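Local coordinates for protein endo-xylogalacturonan hydrolase A (Aspergillus tubingensis, PDB 4C2L) that hydrolyses xylogalacturonan, the xylose-substituted galacturonan of the hairy regions of pectin, as a secreted member of glycoside hydrolase family 28, at residues Y198-V204 against Y221-I227; K249-G255 against S282-D288; I138-L144 against K162-V168. All blocks are in the same frame, centred on the assembly; numbering follows the deposited sequence.

Contact 1: residues Y198-V204 against Y221-I227. With NAG (2-acetamido-2-deoxy-beta-D-glucopyranose), chain B.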
loop_
_atom_site.group_PDB
_atom_site.type_symbol
_atom_site.label_atom_id
_atom_site.label_comp_id
_atom_site.label_asym_id
_atom_site.label_seq_id
_atom_site.Cartn_x
_atom_site.Cartn_y
_atom_site.Cartn_z
ATOM N N TYR A 198 -5.507 -11.513 -8.711
ATOM C CA TYR A 198 -5.159 -12.564 -7.758
ATOM C C TYR A 198 -3.903 -12.201 -6.972
ATOM O O TYR A 198 -2.905 -12.937 -6.951
ATOM C CB TYR A 198 -5.050 -13.937 -8.441
ATOM C CG TYR A 198 -6.233 -14.217 -9.346
ATOM C CD1 TYR A 198 -7.509 -14.440 -8.816
ATOM C CD2 TYR A 198 -6.075 -14.248 -10.726
ATOM C CE1 TYR A 198 -8.596 -14.678 -9.652
ATOM C CE2 TYR A 198 -7.150 -14.499 -11.570
ATOM C CZ TYR A 198 -8.403 -14.706 -11.028
ATOM O OH TYR A 198 -9.465 -14.939 -11.890
ATOM N N VAL A 199 -3.967 -11.040 -6.338
ATOM C CA VAL A 199 -2.945 -10.614 -5.393
ATOM C C VAL A 199 -3.459 -10.928 -3.991
ATOM O O VAL A 199 -4.616 -10.634 -3.662
ATOM C CB VAL A 199 -2.644 -9.102 -5.532
ATOM C CG1 VAL A 199 -1.703 -8.626 -4.432
ATOM C CG2 VAL A 199 -2.036 -8.805 -6.905
ATOM N N THR A 200 -2.603 -11.534 -3.176
ATOM C CA THR A 200 -2.936 -11.814 -1.782
ATOM C C THR A 200 -1.883 -11.200 -0.866
ATOM O O THR A 200 -0.675 -11.308 -1.124
ATOM C CB THR A 200 -3.042 -13.328 -1.518
ATOM O OG1 THR A 200 -4.099 -13.877 -2.317
ATOM C CG2 THR A 200 -3.353 -13.609 -0.034
ATOM N N ILE A 201 -2.354 -10.557 0.193
ATOM C CA ILE A 201 -1.482 -9.965 1.198
ATOM C C ILE A 201 -1.956 -10.552 2.513
ATOM O O ILE A 201 -3.114 -10.372 2.880
ATOM C CB ILE A 201 -1.631 -8.427 1.238
ATOM C CG1 ILE A 201 -1.180 -7.821 -0.087
ATOM C CG2 ILE A 201 -0.812 -7.834 2.393
ATOM C CD1 ILE A 201 -1.676 -6.408 -0.310
ATOM N N THR A 202 -1.075 -11.261 3.215
ATOM C CA THR A 202 -1.530 -11.944 4.426
ATOM C C THR A 202 -0.461 -12.006 5.489
ATOM O O THR A 202 0.722 -12.242 5.183
ATOM C CB THR A 202 -2.093 -13.354 4.101
ATOM O OG1 THR A 202 -2.609 -13.945 5.303
ATOM C CG2 THR A 202 -1.007 -14.267 3.503
ATOM N N GLU A 203 -0.889 -11.791 6.729
ATOM C CA GLU A 203 -0.014 -11.842 7.910
ATOM C C GLU A 203 1.140 -10.856 7.760
ATOM O O GLU A 203 2.322 -11.218 7.737
ATOM C CB GLU A 203 0.467 -13.269 8.181
ATOM C CG GLU A 203 -0.694 -14.221 8.467
ATOM C CD GLU A 203 -1.380 -13.991 9.810
ATOM O OE1 GLU A 203 -0.773 -13.391 10.724
ATOM O OE2 GLU A 203 -2.551 -14.446 9.964
ATOM N N VAL A 204 0.774 -9.595 7.604
ATOM C CA VAL A 204 1.777 -8.540 7.463
ATOM C C VAL A 204 1.585 -7.478 8.540
ATOM O O VAL A 204 0.460 -7.255 9.019
ATOM C CB VAL A 204 1.787 -7.902 6.039
ATOM C CG1 VAL A 204 1.954 -8.967 4.971
ATOM C CG2 VAL A 204 0.539 -7.085 5.785
ATOM N N TYR A 221 -9.583 -8.771 -7.901
ATOM C CA TYR A 221 -9.353 -10.007 -7.140
ATOM C C TYR A 221 -8.136 -9.871 -6.222
ATOM O O TYR A 221 -7.113 -10.553 -6.402
ATOM C CB TYR A 221 -9.232 -11.224 -8.058
ATOM C CG TYR A 221 -10.506 -11.514 -8.816
ATOM C CD1 TYR A 221 -11.660 -11.913 -8.143
ATOM C CD2 TYR A 221 -10.555 -11.395 -10.203
ATOM C CE1 TYR A 221 -12.841 -12.170 -8.831
ATOM C CE2 TYR A 221 -11.732 -11.663 -10.906
ATOM C CZ TYR A 221 -12.864 -12.047 -10.208
ATOM O OH TYR A 221 -14.030 -12.308 -10.894
ATOM N N VAL A 222 -8.268 -8.996 -5.237
ATOM C CA VAL A 222 -7.241 -8.820 -4.203
ATOM C C VAL A 222 -7.824 -9.274 -2.879
ATOM O O VAL A 222 -8.954 -8.899 -2.522
ATOM C CB VAL A 222 -6.760 -7.354 -4.079
ATOM C CG1 VAL A 222 -5.594 -7.240 -3.082
ATOM C CG2 VAL A 222 -6.343 -6.821 -5.450
ATOM N N THR A 223 -7.056 -10.084 -2.167
ATOM C CA THR A 223 -7.420 -10.498 -0.820
ATOM C C THR A 223 -6.360 -10.004 0.130
ATOM O O THR A 223 -5.163 -10.206 -0.105
ATOM C CB THR A 223 -7.501 -12.030 -0.730
ATOM O OG1 THR A 223 -8.543 -12.492 -1.594
ATOM C CG2 THR A 223 -7.806 -12.484 0.695
ATOM N N VAL A 224 -6.800 -9.355 1.203
ATOM C CA VAL A 224 -5.910 -8.981 2.266
ATOM C C VAL A 224 -6.501 -9.667 3.506
ATOM O O VAL A 224 -7.643 -9.403 3.877
ATOM C CB VAL A 224 -5.884 -7.444 2.494
ATOM C CG1 VAL A 224 -4.929 -7.085 3.638
ATOM C CG2 VAL A 224 -5.485 -6.692 1.221
ATOM N N ASP A 225 -5.714 -10.528 4.138
ATOM C CA ASP A 225 -6.203 -11.309 5.296
ATOM C C ASP A 225 -5.200 -11.240 6.439
ATOM O O ASP A 225 -4.139 -11.847 6.347
ATOM C CB ASP A 225 -6.400 -12.759 4.851
ATOM C CG ASP A 225 -7.016 -13.641 5.930
ATOM O OD1 ASP A 225 -6.921 -13.322 7.141
ATOM O OD2 ASP A 225 -7.610 -14.672 5.544
ATOM N N THR A 226 -5.559 -10.522 7.500
ATOM C CA THR A 226 -4.743 -10.360 8.714
ATOM C C THR A 226 -3.585 -9.395 8.489
ATOM O O THR A 226 -2.519 -9.755 7.975
ATOM C CB THR A 226 -4.254 -11.700 9.312
ATOM O OG1 THR A 226 -5.341 -12.630 9.333
ATOM C CG2 THR A 226 -3.714 -11.491 10.742
ATOM N N ILE A 227 -3.822 -8.159 8.878
ATOM C CA ILE A 227 -2.852 -7.112 8.672
ATOM C C ILE A 227 -2.931 -6.160 9.845
ATOM O O ILE A 227 -4.021 -5.894 10.386
ATOM C CB ILE A 227 -3.075 -6.409 7.304
ATOM C CG1 ILE A 227 -2.008 -5.342 7.059
ATOM C CG2 ILE A 227 -4.477 -5.790 7.214
ATOM C CD1 ILE A 227 -1.887 -4.965 5.589
HETATM C C1 NAG B . -12.849 -14.356 -4.914
HETATM C C2 NAG B . -12.187 -15.337 -3.936
HETATM C C3 NAG B . -11.011 -16.120 -4.519
HETATM C C4 NAG B . -11.182 -16.511 -5.985
HETATM C C5 NAG B . -11.811 -15.368 -6.793
HETATM C C6 NAG B . -12.109 -15.802 -8.220
HETATM C C7 NAG B . -12.359 -14.687 -1.605
HETATM C C8 NAG B . -11.757 -13.925 -0.459
HETATM N N2 NAG B . -11.700 -14.639 -2.759
HETATM O O3 NAG B . -10.899 -17.299 -3.764
HETATM O O4 NAG B . -9.922 -16.880 -6.516
HETATM O O5 NAG B . -13.024 -14.949 -6.187
HETATM O O6 NAG B . -13.074 -16.827 -8.163
HETATM O O7 NAG B . -13.410 -15.307 -1.472
#
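Val199-Thr202 and Val222-Asp225 pair as parallel strands in exact register on two successive coils of the beta-helix, their axes 4.7 Å apart and only 7° from parallel. The bonds Thr223 N to Val199 O, Ile201 N to Thr223 O and Asp225 N to Ile201 O join them. On the inward face Ile201 lies beside Val224, CD1 to CG2 4.1 Å, and Phe191, Ile193, Val213 and Phe215 of strands 191-196 and 213-215, in the other sheet, close over this buried row. Packing tightens after the corner, where Val204 and Ile227 cross at an angle and Val204 CG2 is only 3.2 Å from Ile227 CD1. The other face is polar. Thr202 holds OG1 opposite its backbone N (chi1 -176°), which lets the hydroxyl donate to Asp225 O at 2.8 Å, in the carbonyl plane. Glu203 N reaches the same oxygen from a tilted direction, so two donors grip it where the chain turns. Thr226 OG1 donates to Asp225 OD1 at 2.8 Å. The Glu203 carboxylate lies against the Thr226 methyl, OE2 to CG2 3.3 Å. At the other corner two tyrosines match, Tyr198 and Tyr221 running side by side in the same direction. Their ring planes differ by 9°, but the centroids are 5.2 Å apart and the rings hardly overlap; Tyr198 CD1 instead rests on Tyr221 CB at 3.7 Å. The second GlcNAc of the glycan on Asn283 borders both rings, with C6 at the edge of Tyr198 and C5 near Tyr221 CD1. Aliphatic rows inside, polar rows outside and parallel strands in register from coil to coil are characteristic of the right-handed parallel beta-helix of family 28 hydrolases.

Contact 2: residues K249-G255 against S282-D288. With NAG (2-acetamido-2-deoxy-beta-D-glucopyranose), chain C; NAG (2-acetamido-2-deoxy-beta-D-glucopyranose), chain B; SO4 (sulfate ion), chain I; SO4 (sulfate ion), chain J.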
loop_
_atom_site.group_PDB
_atom_site.type_symbol
_atom_site.label_atom_id
_atom_site.label_comp_id
_atom_site.label_asym_id
_atom_site.label_seq_id
_atom_site.Cartn_x
_atom_site.Cartn_y
_atom_site.Cartn_z
ATOM N N LYS A 249 -12.145 -3.538 -8.412
ATOM C CA LYS A 249 -13.198 -4.517 -8.156
ATOM C C LYS A 249 -12.774 -5.784 -7.467
ATOM O O LYS A 249 -11.600 -6.180 -7.523
ATOM C CB LYS A 249 -13.946 -4.872 -9.446
ATOM C CG LYS A 249 -13.090 -5.314 -10.590
ATOM C CD LYS A 249 -13.897 -5.329 -11.886
ATOM C CE LYS A 249 -13.083 -6.020 -12.953
ATOM N NZ LYS A 249 -13.855 -6.116 -14.224
ATOM N N ASN A 250 -13.746 -6.428 -6.824
ATOM C CA ASN A 250 -13.555 -7.780 -6.296
ATOM C C ASN A 250 -12.409 -7.821 -5.288
ATOM O O ASN A 250 -11.416 -8.569 -5.432
ATOM C CB ASN A 250 -13.361 -8.767 -7.444
ATOM C CG ASN A 250 -14.485 -8.684 -8.464
ATOM O OD1 ASN A 250 -15.662 -8.559 -8.090
ATOM N ND2 ASN A 250 -14.135 -8.721 -9.753
ATOM N N ILE A 251 -12.586 -7.010 -4.252
ATOM C CA ILE A 251 -11.584 -6.847 -3.195
ATOM C C ILE A 251 -12.150 -7.383 -1.893
ATOM O O ILE A 251 -13.293 -7.063 -1.535
ATOM C CB ILE A 251 -11.249 -5.354 -2.997
ATOM C CG1 ILE A 251 -10.841 -4.650 -4.320
ATOM C CG2 ILE A 251 -10.228 -5.147 -1.880
ATOM C CD1 ILE A 251 -9.590 -5.183 -4.980
ATOM N N TYR A 252 -11.346 -8.164 -1.164
ATOM C CA TYR A 252 -11.794 -8.669 0.129
ATOM C C TYR A 252 -10.707 -8.421 1.162
ATOM O O TYR A 252 -9.585 -8.910 1.013
ATOM C CB TYR A 252 -12.137 -10.159 0.030
ATOM C CG TYR A 252 -12.657 -10.700 1.337
ATOM C CD1 TYR A 252 -13.970 -10.438 1.742
ATOM C CD2 TYR A 252 -11.826 -11.426 2.185
ATOM C CE1 TYR A 252 -14.449 -10.906 2.965
ATOM C CE2 TYR A 252 -12.297 -11.905 3.407
ATOM C CZ TYR A 252 -13.600 -11.630 3.787
ATOM O OH TYR A 252 -14.062 -12.078 5.011
ATOM N N VAL A 253 -11.039 -7.664 2.196
ATOM C CA VAL A 253 -10.079 -7.334 3.248
ATOM C C VAL A 253 -10.675 -7.797 4.567
ATOM O O VAL A 253 -11.780 -7.403 4.919
ATOM C CB VAL A 253 -9.810 -5.831 3.349
ATOM C CG1 VAL A 253 -8.813 -5.566 4.477
ATOM C CG2 VAL A 253 -9.260 -5.287 2.030
ATOM N N THR A 254 -9.947 -8.630 5.288
ATOM C CA THR A 254 -10.436 -9.090 6.595
ATOM C C THR A 254 -9.318 -9.096 7.635
ATOM O O THR A 254 -8.153 -9.306 7.301
ATOM C CB THR A 254 -11.114 -10.476 6.486
ATOM O OG1 THR A 254 -11.833 -10.764 7.702
ATOM C CG2 THR A 254 -10.078 -11.591 6.174
ATOM N N GLY A 255 -9.684 -8.849 8.888
ATOM C CA GLY A 255 -8.741 -8.985 10.004
ATOM C C GLY A 255 -7.704 -7.883 10.063
ATOM O O GLY A 255 -6.511 -8.152 10.242
ATOM N N SER A 282 -16.486 -1.786 -7.401
ATOM C CA SER A 282 -17.523 -2.806 -7.243
ATOM C C SER A 282 -17.060 -4.024 -6.470
ATOM O O SER A 282 -15.964 -4.535 -6.676
ATOM C CB SER A 282 -18.117 -3.200 -8.604
ATOM O OG SER A 282 -17.190 -3.912 -9.393
ATOM N N ASN A 283 -17.913 -4.478 -5.550
ATOM C CA ASN A 283 -17.638 -5.675 -4.765
ATOM C C ASN A 283 -16.357 -5.522 -3.948
ATOM O O ASN A 283 -15.359 -6.196 -4.204
ATOM C CB ASN A 283 -17.599 -6.921 -5.655
ATOM C CG ASN A 283 -17.251 -8.188 -4.894
ATOM O OD1 ASN A 283 -17.507 -8.308 -3.690
ATOM N ND2 ASN A 283 -16.661 -9.139 -5.595
ATOM N N VAL A 284 -16.414 -4.628 -2.973
ATOM C CA VAL A 284 -15.310 -4.425 -2.049
ATOM C C VAL A 284 -15.841 -4.649 -0.645
ATOM O O VAL A 284 -16.788 -3.998 -0.228
ATOM C CB VAL A 284 -14.697 -3.024 -2.187
ATOM C CG1 VAL A 284 -13.612 -2.818 -1.137
ATOM C CG2 VAL A 284 -14.134 -2.836 -3.600
ATOM N N THR A 285 -15.212 -5.569 0.078
ATOM C CA THR A 285 -15.614 -5.833 1.459
ATOM C C THR A 285 -14.479 -5.518 2.430
ATOM O O THR A 285 -13.349 -5.956 2.220
ATOM C CB THR A 285 -15.993 -7.313 1.623
ATOM O OG1 THR A 285 -17.159 -7.587 0.839
ATOM C CG2 THR A 285 -16.285 -7.641 3.111
ATOM N N PHE A 286 -14.812 -4.779 3.486
ATOM C CA PHE A 286 -13.904 -4.486 4.580
ATOM C C PHE A 286 -14.548 -5.189 5.774
ATOM O O PHE A 286 -15.609 -4.766 6.245
ATOM C CB PHE A 286 -13.850 -2.992 4.872
ATOM C CG PHE A 286 -13.461 -2.122 3.697
ATOM C CD1 PHE A 286 -14.437 -1.624 2.827
ATOM C CD2 PHE A 286 -12.132 -1.747 3.494
ATOM C CE1 PHE A 286 -14.082 -0.794 1.760
ATOM C CE2 PHE A 286 -11.773 -0.920 2.429
ATOM C CZ PHE A 286 -12.753 -0.441 1.567
ATOM N N ASN A 287 -13.912 -6.252 6.250
ATOM C CA ASN A 287 -14.478 -7.091 7.317
ATOM C C ASN A 287 -13.553 -7.229 8.526
ATOM O O ASN A 287 -12.335 -7.306 8.372
ATOM C CB ASN A 287 -14.782 -8.481 6.759
ATOM C CG ASN A 287 -15.416 -9.394 7.791
ATOM O OD1 ASN A 287 -16.522 -9.130 8.282
ATOM N ND2 ASN A 287 -14.720 -10.481 8.128
ATOM N N ASP A 288 -14.128 -7.274 9.728
ATOM C CA ASP A 288 -13.338 -7.597 10.928
ATOM C C ASP A 288 -12.173 -6.619 11.119
ATOM O O ASP A 288 -10.995 -7.021 11.133
ATOM C CB ASP A 288 -12.800 -9.032 10.842
ATOM C CG ASP A 288 -13.815 -10.082 11.261
ATOM O OD1 ASP A 288 -14.970 -9.733 11.613
ATOM O OD2 ASP A 288 -13.455 -11.282 11.234
HETATM C C1 NAG C . -16.257 -10.375 -4.992
HETATM C C2 NAG C . -16.518 -11.530 -5.963
HETATM C C3 NAG C . -15.945 -12.841 -5.434
HETATM C C4 NAG C . -14.485 -12.673 -4.996
HETATM C C5 NAG C . -14.344 -11.447 -4.068
HETATM C C6 NAG C . -12.915 -11.138 -3.591
HETATM C C7 NAG C . -18.590 -11.380 -7.250
HETATM C C8 NAG C . -20.075 -11.613 -7.227
HETATM N N2 NAG C . -17.948 -11.693 -6.131
HETATM O O3 NAG C . -16.041 -13.826 -6.445
HETATM O O4 NAG C . -14.078 -13.865 -4.337
HETATM O O5 NAG C . -14.874 -10.295 -4.698
HETATM O O6 NAG C . -11.993 -11.128 -4.660
HETATM O O7 NAG C . -18.047 -10.926 -8.257
HETATM C C1 NAG B . -12.849 -14.356 -4.914
HETATM C C2 NAG B . -12.187 -15.337 -3.936
HETATM C C3 NAG B . -11.011 -16.120 -4.519
HETATM C C4 NAG B . -11.182 -16.511 -5.985
HETATM C C5 NAG B . -11.811 -15.368 -6.793
HETATM C C6 NAG B . -12.109 -15.802 -8.220
HETATM C C7 NAG B . -12.359 -14.687 -1.605
HETATM C C8 NAG B . -11.757 -13.925 -0.459
HETATM N N2 NAG B . -11.700 -14.639 -2.759
HETATM O O3 NAG B . -10.899 -17.299 -3.764
HETATM O O4 NAG B . -9.922 -16.880 -6.516
HETATM O O5 NAG B . -13.024 -14.949 -6.187
HETATM O O6 NAG B . -13.074 -16.827 -8.163
HETATM O O7 NAG B . -13.410 -15.307 -1.472
HETATM S S SO4 I . -16.182 -13.386 10.907
HETATM O O1 SO4 I . -15.630 -12.926 12.201
HETATM O O2 SO4 I . -17.648 -13.169 10.895
HETATM O O3 SO4 I . -15.898 -14.828 10.727
HETATM O O4 SO4 I . -15.555 -12.625 9.803
HETATM S S SO4 J . -16.759 -8.174 -12.734
HETATM O O1 SO4 J . -17.316 -7.070 -11.914
HETATM O O2 SO4 J . -17.881 -9.042 -13.173
HETATM O O3 SO4 J . -15.791 -8.992 -11.967
HETATM O O4 SO4 J . -16.078 -7.576 -13.912
HETATM O O HOH W 1 -17.378 -6.678 -9.340
HETATM O O HOH W 2 -15.600 -8.654 -1.683
HETATM O O HOH W 3 -10.709 -12.121 9.640
#
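Ile251-Gly255 and Val284-Asn287 run parallel within 1°, with 4.7 Å between strand axes. Backbone bonds alternate between the two strands: Ile251 N to Asn283 O, Thr285 N to Ile251 O, Val253 N to Thr285 O and Asn287 N to Val253 O; Asn250 N to Ser282 O and Gly255 N to Asn287 O extend the pairing at its ends. Ile251 and Val284 lie alongside each other in the interior, CG1 to CG2 3.8 Å, while the inward ring of Phe286 meets Phe298 edge-to-face. At the corner, Asn283 ND2 donates to Asn250 OD1 at 2.7 Å, the two amides crossing with planes 62° apart. That nitrogen is also the glycosylated one, bonded to C1 of the first GlcNAc at 1.4 Å, and its sugar turns back so that O6 donates to Asn250 O. Asn250 is further fixed by ND2, which hydrogen-bonds Asn220 and a sulfate, probably from the crystallisation liquor, that Lys249 NZ also holds. Further along, Tyr252 extends CG away from its backbone N (chi1 -178°) and lays CD1 against Thr285 CB at 3.7 Å. Its CD2 meets the acetamido methyl C8 of the second GlcNAc at 3.6 Å, so the ring is flanked by protein and sugar. Asn287 ND2 spends one hydrogen bond on Thr254 OG1 (2.9 Å) and another on a second such sulfate, while its OD1 pairs with Ser326. A water joins Ile251 O, Asn283 OD1 and Thr285 OG1. Asn250 and Asn283 both adopt left-handed helical backbone angles where their strands bend, a corner geometry characteristic of parallel beta-helices; here one of the two corner asparagines, Asn283, carries the N-glycan and hydrogen-bonds the other.

Contact 3: residues I138-L144 against K162-V168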
loop_
_atom_site.group_PDB
_atom_site.type_symbol
_atom_site.label_atom_id
_atom_site.label_comp_id
_atom_site.label_asym_id
_atom_site.label_seq_id
_atom_site.Cartn_x
_atom_site.Cartn_y
_atom_site.Cartn_z
ATOM N N ILE A 138 6.868 -4.518 -8.753
ATOM C CA ILE A 138 6.504 -5.686 -9.554
ATOM C C ILE A 138 5.603 -5.201 -10.688
ATOM O O ILE A 138 4.584 -4.535 -10.451
ATOM C CB ILE A 138 5.756 -6.725 -8.679
ATOM C CG1 ILE A 138 6.708 -7.372 -7.690
ATOM C CG2 ILE A 138 5.084 -7.808 -9.536
ATOM C CD1 ILE A 138 5.991 -7.948 -6.474
ATOM N N THR A 139 5.981 -5.510 -11.929
ATOM C CA THR A 139 5.145 -5.130 -13.049
ATOM C C THR A 139 5.063 -6.286 -14.023
ATOM O O THR A 139 6.092 -6.821 -14.439
ATOM C CB THR A 139 5.614 -3.829 -13.733
ATOM O OG1 THR A 139 4.727 -3.535 -14.816
ATOM C CG2 THR A 139 7.065 -3.928 -14.230
ATOM N N GLY A 140 3.840 -6.693 -14.358
ATOM C CA GLY A 140 3.671 -7.870 -15.219
ATOM C C GLY A 140 4.135 -9.151 -14.547
ATOM O O GLY A 140 4.345 -9.200 -13.335
ATOM N N GLY A 141 4.254 -10.207 -15.346
ATOM C CA GLY A 141 4.675 -11.503 -14.866
ATOM C C GLY A 141 3.602 -12.227 -14.072
ATOM O O GLY A 141 2.429 -11.836 -14.078
ATOM N N SER A 142 4.017 -13.278 -13.384
ATOM C CA SER A 142 3.088 -14.189 -12.729
ATOM C C SER A 142 3.776 -15.053 -11.689
ATOM O O SER A 142 4.994 -15.269 -11.757
ATOM C CB SER A 142 2.410 -15.081 -13.775
ATOM O OG SER A 142 3.355 -15.905 -14.454
ATOM N N ASN A 143 2.981 -15.569 -10.745
ATOM C CA ASN A 143 3.439 -16.546 -9.769
ATOM C C ASN A 143 4.640 -16.028 -8.983
ATOM O O ASN A 143 5.739 -16.575 -9.063
ATOM C CB ASN A 143 3.759 -17.888 -10.464
ATOM C CG ASN A 143 2.580 -18.431 -11.268
ATOM O OD1 ASN A 143 2.745 -18.932 -12.389
ATOM N ND2 ASN A 143 1.390 -18.324 -10.709
ATOM N N LEU A 144 4.423 -14.937 -8.258
ATOM C CA LEU A 144 5.463 -14.299 -7.476
ATOM C C LEU A 144 5.102 -14.426 -6.013
ATOM O O LEU A 144 3.963 -14.163 -5.629
ATOM C CB LEU A 144 5.581 -12.822 -7.849
ATOM C CG LEU A 144 5.653 -12.557 -9.367
ATOM C CD1 LEU A 144 5.428 -11.096 -9.692
ATOM C CD2 LEU A 144 6.977 -13.031 -9.935
ATOM N N LYS A 162 1.766 -3.871 -10.529
ATOM C CA LYS A 162 1.012 -3.353 -11.657
ATOM C C LYS A 162 1.366 -4.116 -12.929
ATOM O O LYS A 162 1.894 -5.226 -12.857
ATOM C CB LYS A 162 1.234 -1.856 -11.820
ATOM C CG LYS A 162 2.630 -1.481 -12.248
ATOM C CD LYS A 162 2.690 0.030 -12.459
ATOM C CE LYS A 162 2.678 0.742 -11.121
ATOM N NZ LYS A 162 2.486 2.200 -11.344
ATOM N N GLY A 163 1.028 -3.540 -14.077
ATOM C CA GLY A 163 1.358 -4.138 -15.374
ATOM C C GLY A 163 0.692 -5.467 -15.694
ATOM O O GLY A 163 1.185 -6.215 -16.551
ATOM N N GLY A 164 -0.412 -5.775 -15.014
ATOM C CA GLY A 164 -1.136 -7.033 -15.242
ATOM C C GLY A 164 -0.505 -8.253 -14.597
ATOM O O GLY A 164 -0.796 -9.391 -14.997
ATOM N N ALA A 165 0.341 -8.041 -13.581
ATOM C CA ALA A 165 0.890 -9.148 -12.788
ATOM C C ALA A 165 -0.249 -10.034 -12.321
ATOM O O ALA A 165 -1.348 -9.528 -12.034
ATOM C CB ALA A 165 1.664 -8.616 -11.581
ATOM N N THR A 166 -0.028 -11.342 -12.266
ATOM C CA THR A 166 -1.080 -12.223 -11.763
ATOM C C THR A 166 -0.523 -13.244 -10.781
ATOM O O THR A 166 0.618 -13.675 -10.919
ATOM C CB THR A 166 -1.858 -12.920 -12.911
ATOM O OG1 THR A 166 -2.958 -13.658 -12.358
ATOM C CG2 THR A 166 -0.967 -13.873 -13.668
ATOM N N ASN A 167 -1.317 -13.614 -9.780
ATOM C CA ASN A 167 -0.903 -14.601 -8.773
ATOM C C ASN A 167 0.337 -14.129 -8.000
ATOM O O ASN A 167 1.434 -14.700 -8.133
ATOM C CB ASN A 167 -0.621 -15.987 -9.387
ATOM C CG ASN A 167 -1.767 -16.510 -10.245
ATOM O OD1 ASN A 167 -2.941 -16.369 -9.896
ATOM N ND2 ASN A 167 -1.425 -17.149 -11.364
ATOM N N VAL A 168 0.158 -13.071 -7.219
ATOM C CA VAL A 168 1.233 -12.492 -6.435
ATOM C C VAL A 168 0.830 -12.628 -4.972
ATOM O O VAL A 168 -0.276 -12.222 -4.583
ATOM C CB VAL A 168 1.422 -11.008 -6.780
ATOM C CG1 VAL A 168 2.563 -10.398 -5.971
ATOM C CG2 VAL A 168 1.684 -10.864 -8.279
HETATM O O HOH W 4 0.810 -11.539 -16.238
#
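Ile138 and Leu144 pack onto Ala165 and Val168 where two coils of the right-handed parallel beta-helix round a glycine-rich corner. All four are buried: Ile138 CG2 meets Ala165 CB at 4.1 Å, Leu144 CD1 lies beside Val168 CG2 at 4.0 Å, and Ile146 backs both Ile138 and Val168. Closer still, Ala165 CB sits 3.3 Å from Gly140 O. Parallel pairing holds at either end, through Lys162 N to Ile138 O before the corner and Leu144 N to Asn167 O after it, but the register slips by one residue between. The slip is taken up by a type I' turn from Lys162 to Ala165. Lys162 O there accepts Gly140 N at 2.9 Å and Ala165 N, which approach from opposite faces of its carbonyl plane. The outward side is polar. Thr166 turns its methyl between backbone N and carbonyl carbon (chi1 -174° for OG1), setting CG2 3.6 Å from Ser142 CB, while the hydroxyls look to other coils, Ser142 to Asp100 and Thr166 to Thr197. Lys162, Gly163 and Gly164 are exposed to solvent, and one water bridges the two segments, donating to Gly141 O at 2.7 Å and to Gly164 O at 3.0 Å.

In the fold
From the N terminus the chain meets contact 3, contact 1 and contact 2 in series; none nests in or crosses another. Each closes one coil, over 17, 16 and 26 intervening residues respectively. Contact 3 hands on to contact 1 through Thr200 N and Val168 O, a probable hydrogen bond, and Tyr198 packs on Thr166. Contact 1 joins contact 2 likewise through Val224 N and Tyr252 O, and both border the second GlcNAc of one glycan. Contacts 2 and 3 stay about 11 Å apart at their nearest atoms. The coil closed by contact 1 carries Asp210, the proton donor by similarity; His233, an active-site residue by similarity, lies between contacts 1 and 2 along the chain.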